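HNH nuclease domain-containing protein (Streptomyces coelicolor, PDB 5ZMO) recognises phosphorothioated DNA through its sulfur-binding domain, one part of a larger type IV restriction endonuclease that probably carries an HNH nuclease domain. Local coordinates at residues A[62-67]-A[154-159]. Numbering follows the deposited sequence. Where two conformers were deposited one is given.
Sequences EKYGQV and EDFGLH
The hydroxyl of Tyr-64 donates a hydrogen bond from OH to Asp-155 OD2 at 2.8 Å, the one short polar link between segments 62-67 and 154-159. Lys-63 adds a longer, weaker electrostatic partner, its NZ standing 4.0 Å from the same Asp-155 OD2 in a long salt bridge. The hydroxyl reaches the oxygen from above the carboxylate plane, 47° out of it, while OD2 itself lies at the rim of the tyrosine ring and near its plane. Ring and carboxylate are steeply turned, their planes 72° apart. Lys-63 has CG anti to the backbone N (chi1 -179°) and stays extended beyond it; this carries CG over one face of the Tyr-64 ring, 3.7 Å above the plane and displaced toward the rim, and brings NZ to the aspartate. Phe-156, which follows Asp-155, turns its edge to the tyrosine face in an offset edge-to-face pair, with centroids 5.7 Å apart and CE1 3.7 Å from Tyr-64 CD2. Leu-60 and, from helix 28-41, Val-31 and Leu-34 also pack against Phe-156, and Pro-149 touches Tyr-64. Just beyond, Gly-157 closes helix 152-155 in a Schellman motif, with positive phi and its N bonded to Glu-154 O. A phenylalanine in place of Tyr-64 would probably leave Asp-155 OD2 without its short bond, with the long lysine salt bridge the other link across this contact. The two segments are thus joined by a buried aromatic pair and a more exposed polar cluster, in which the lysine charge is likely to favour the ionised carboxylate, if weakly at this distance.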
loop_
_atom_site.group_PDB
_atom_site.type_symbol
_atom_site.label_atom_id
_atom_site.label_comp_id
_atom_site.label_asym_id
_atom_site.label_seq_id
_atom_site.Cartn_x
_atom_site.Cartn_y
_atom_site.Cartn_z
ATOM N N GLU A 62 0.021 -6.243 -10.885
ATOM C CA GLU A 62 -0.314 -7.104 -12.014
ATOM C C GLU A 62 -0.458 -8.572 -11.652
ATOM O O GLU A 62 -1.439 -9.232 -12.059
ATOM C CB GLU A 62 0.744 -6.903 -13.130
ATOM C CG GLU A 62 0.722 -5.545 -13.747
ATOM C CD GLU A 62 2.046 -5.109 -14.379
ATOM O OE1 GLU A 62 1.978 -4.040 -15.034
ATOM O OE2 GLU A 62 3.058 -5.868 -14.222
ATOM N N LYS A 63 0.516 -9.123 -10.931
ATOM C CA LYS A 63 0.485 -10.530 -10.619
ATOM C C LYS A 63 -0.611 -10.900 -9.594
ATOM O O LYS A 63 -1.438 -11.787 -9.835
ATOM C CB LYS A 63 1.886 -10.962 -10.147
ATOM C CG LYS A 63 1.952 -12.425 -9.816
ATOM C CD LYS A 63 3.371 -12.905 -9.611
ATOM C CE LYS A 63 3.315 -14.400 -9.386
ATOM N NZ LYS A 63 4.682 -14.940 -9.396
ATOM N N TYR A 64 -0.637 -10.211 -8.456
ATOM C CA TYR A 64 -1.536 -10.579 -7.324
ATOM C C TYR A 64 -2.825 -9.749 -7.268
ATOM O O TYR A 64 -3.826 -10.179 -6.729
ATOM C CB TYR A 64 -0.814 -10.458 -6.028
ATOM C CG TYR A 64 0.348 -11.368 -5.976
ATOM C CD1 TYR A 64 0.179 -12.741 -5.843
ATOM C CD2 TYR A 64 1.602 -10.910 -6.181
ATOM C CE1 TYR A 64 1.301 -13.620 -5.856
ATOM C CE2 TYR A 64 2.683 -11.739 -6.212
ATOM C CZ TYR A 64 2.539 -13.110 -6.024
ATOM O OH TYR A 64 3.700 -13.881 -6.076
ATOM N N GLY A 65 -2.786 -8.550 -7.812
ATOM C CA GLY A 65 -3.928 -7.606 -7.760
ATOM C C GLY A 65 -4.900 -7.602 -8.938
ATOM O O GLY A 65 -5.801 -6.752 -8.965
ATOM N N GLN A 66 -4.683 -8.450 -9.951
ATOM C CA GLN A 66 -5.614 -8.491 -11.133
ATOM C C GLN A 66 -5.719 -7.198 -11.911
ATOM O O GLN A 66 -6.792 -6.892 -12.487
ATOM C CB GLN A 66 -7.072 -8.845 -10.716
ATOM C CG GLN A 66 -7.242 -9.904 -9.664
ATOM C CD GLN A 66 -8.693 -10.350 -9.473
ATOM O OE1 GLN A 66 -9.649 -9.552 -9.513
ATOM N NE2 GLN A 66 -8.856 -11.639 -9.235
ATOM N N VAL A 67 -4.673 -6.376 -11.904
ATOM C CA VAL A 67 -4.752 -5.121 -12.629
ATOM C C VAL A 67 -4.089 -5.402 -13.971
ATOM O O VAL A 67 -3.262 -6.275 -14.078
ATOM C CB VAL A 67 -4.070 -3.970 -11.859
ATOM C CG1 VAL A 67 -4.370 -4.090 -10.368
ATOM C CG2 VAL A 67 -2.593 -3.977 -12.144
ATOM N N GLU A 154 6.672 -14.544 -0.151
ATOM C CA GLU A 154 8.014 -14.171 -0.582
ATOM C C GLU A 154 8.031 -12.840 -1.319
ATOM O O GLU A 154 8.898 -11.999 -1.055
ATOM C CB GLU A 154 8.686 -15.265 -1.428
ATOM C CG GLU A 154 9.301 -16.387 -0.613
ATOM C CD GLU A 154 10.427 -15.913 0.331
ATOM O OE1 GLU A 154 10.634 -16.581 1.378
ATOM O OE2 GLU A 154 11.090 -14.880 0.038
ATOM N N ASP A 155 7.080 -12.622 -2.217
ATOM C CA ASP A 155 7.147 -11.438 -3.088
ATOM C C ASP A 155 6.831 -10.149 -2.326
ATOM O O ASP A 155 7.318 -9.053 -2.695
ATOM C CB ASP A 155 6.256 -11.567 -4.331
ATOM C CG ASP A 155 6.897 -12.451 -5.442
ATOM O OD1 ASP A 155 8.070 -12.886 -5.267
ATOM O OD2 ASP A 155 6.221 -12.701 -6.465
ATOM N N PHE A 156 6.068 -10.287 -1.257
ATOM C CA PHE A 156 5.757 -9.145 -0.375
ATOM C C PHE A 156 6.722 -8.998 0.815
ATOM O O PHE A 156 6.559 -8.108 1.617
ATOM C CB PHE A 156 4.314 -9.223 0.115
ATOM C CG PHE A 156 3.315 -8.805 -0.909
ATOM C CD1 PHE A 156 2.925 -9.675 -1.900
ATOM C CD2 PHE A 156 2.815 -7.494 -0.957
ATOM C CE1 PHE A 156 2.010 -9.307 -2.860
ATOM C CE2 PHE A 156 1.900 -7.131 -1.931
ATOM C CZ PHE A 156 1.507 -8.016 -2.895
ATOM N N GLY A 157 7.710 -9.886 0.965
ATOM C CA GLY A 157 8.591 -9.893 2.097
ATOM C C GLY A 157 8.034 -10.293 3.438
ATOM O O GLY A 157 8.463 -9.803 4.448
ATOM N N LEU A 158 7.040 -11.184 3.448
ATOM C CA LEU A 158 6.307 -11.510 4.624
ATOM C C LEU A 158 6.471 -12.995 5.016
ATOM O O LEU A 158 5.834 -13.443 5.945
ATOM C CB LEU A 158 4.836 -11.214 4.359
ATOM C CG LEU A 158 4.487 -9.759 4.009
ATOM C CD1 LEU A 158 3.024 -9.724 3.658
ATOM C CD2 LEU A 158 4.709 -8.849 5.170
ATOM N N HIS A 159 7.319 -13.731 4.314
ATOM C CA HIS A 159 7.487 -15.164 4.590
ATOM C C HIS A 159 7.991 -15.447 6.029
ATOM O O HIS A 159 7.407 -16.242 6.781
ATOM C CB HIS A 159 8.414 -15.804 3.567
ATOM C CG HIS A 159 8.489 -17.301 3.690
ATOM N ND1 HIS A 159 7.629 -18.147 3.016
ATOM C CD2 HIS A 159 9.297 -18.096 4.427
ATOM C CE1 HIS A 159 7.928 -19.399 3.313
ATOM N NE2 HIS A 159 8.930 -19.395 4.174
#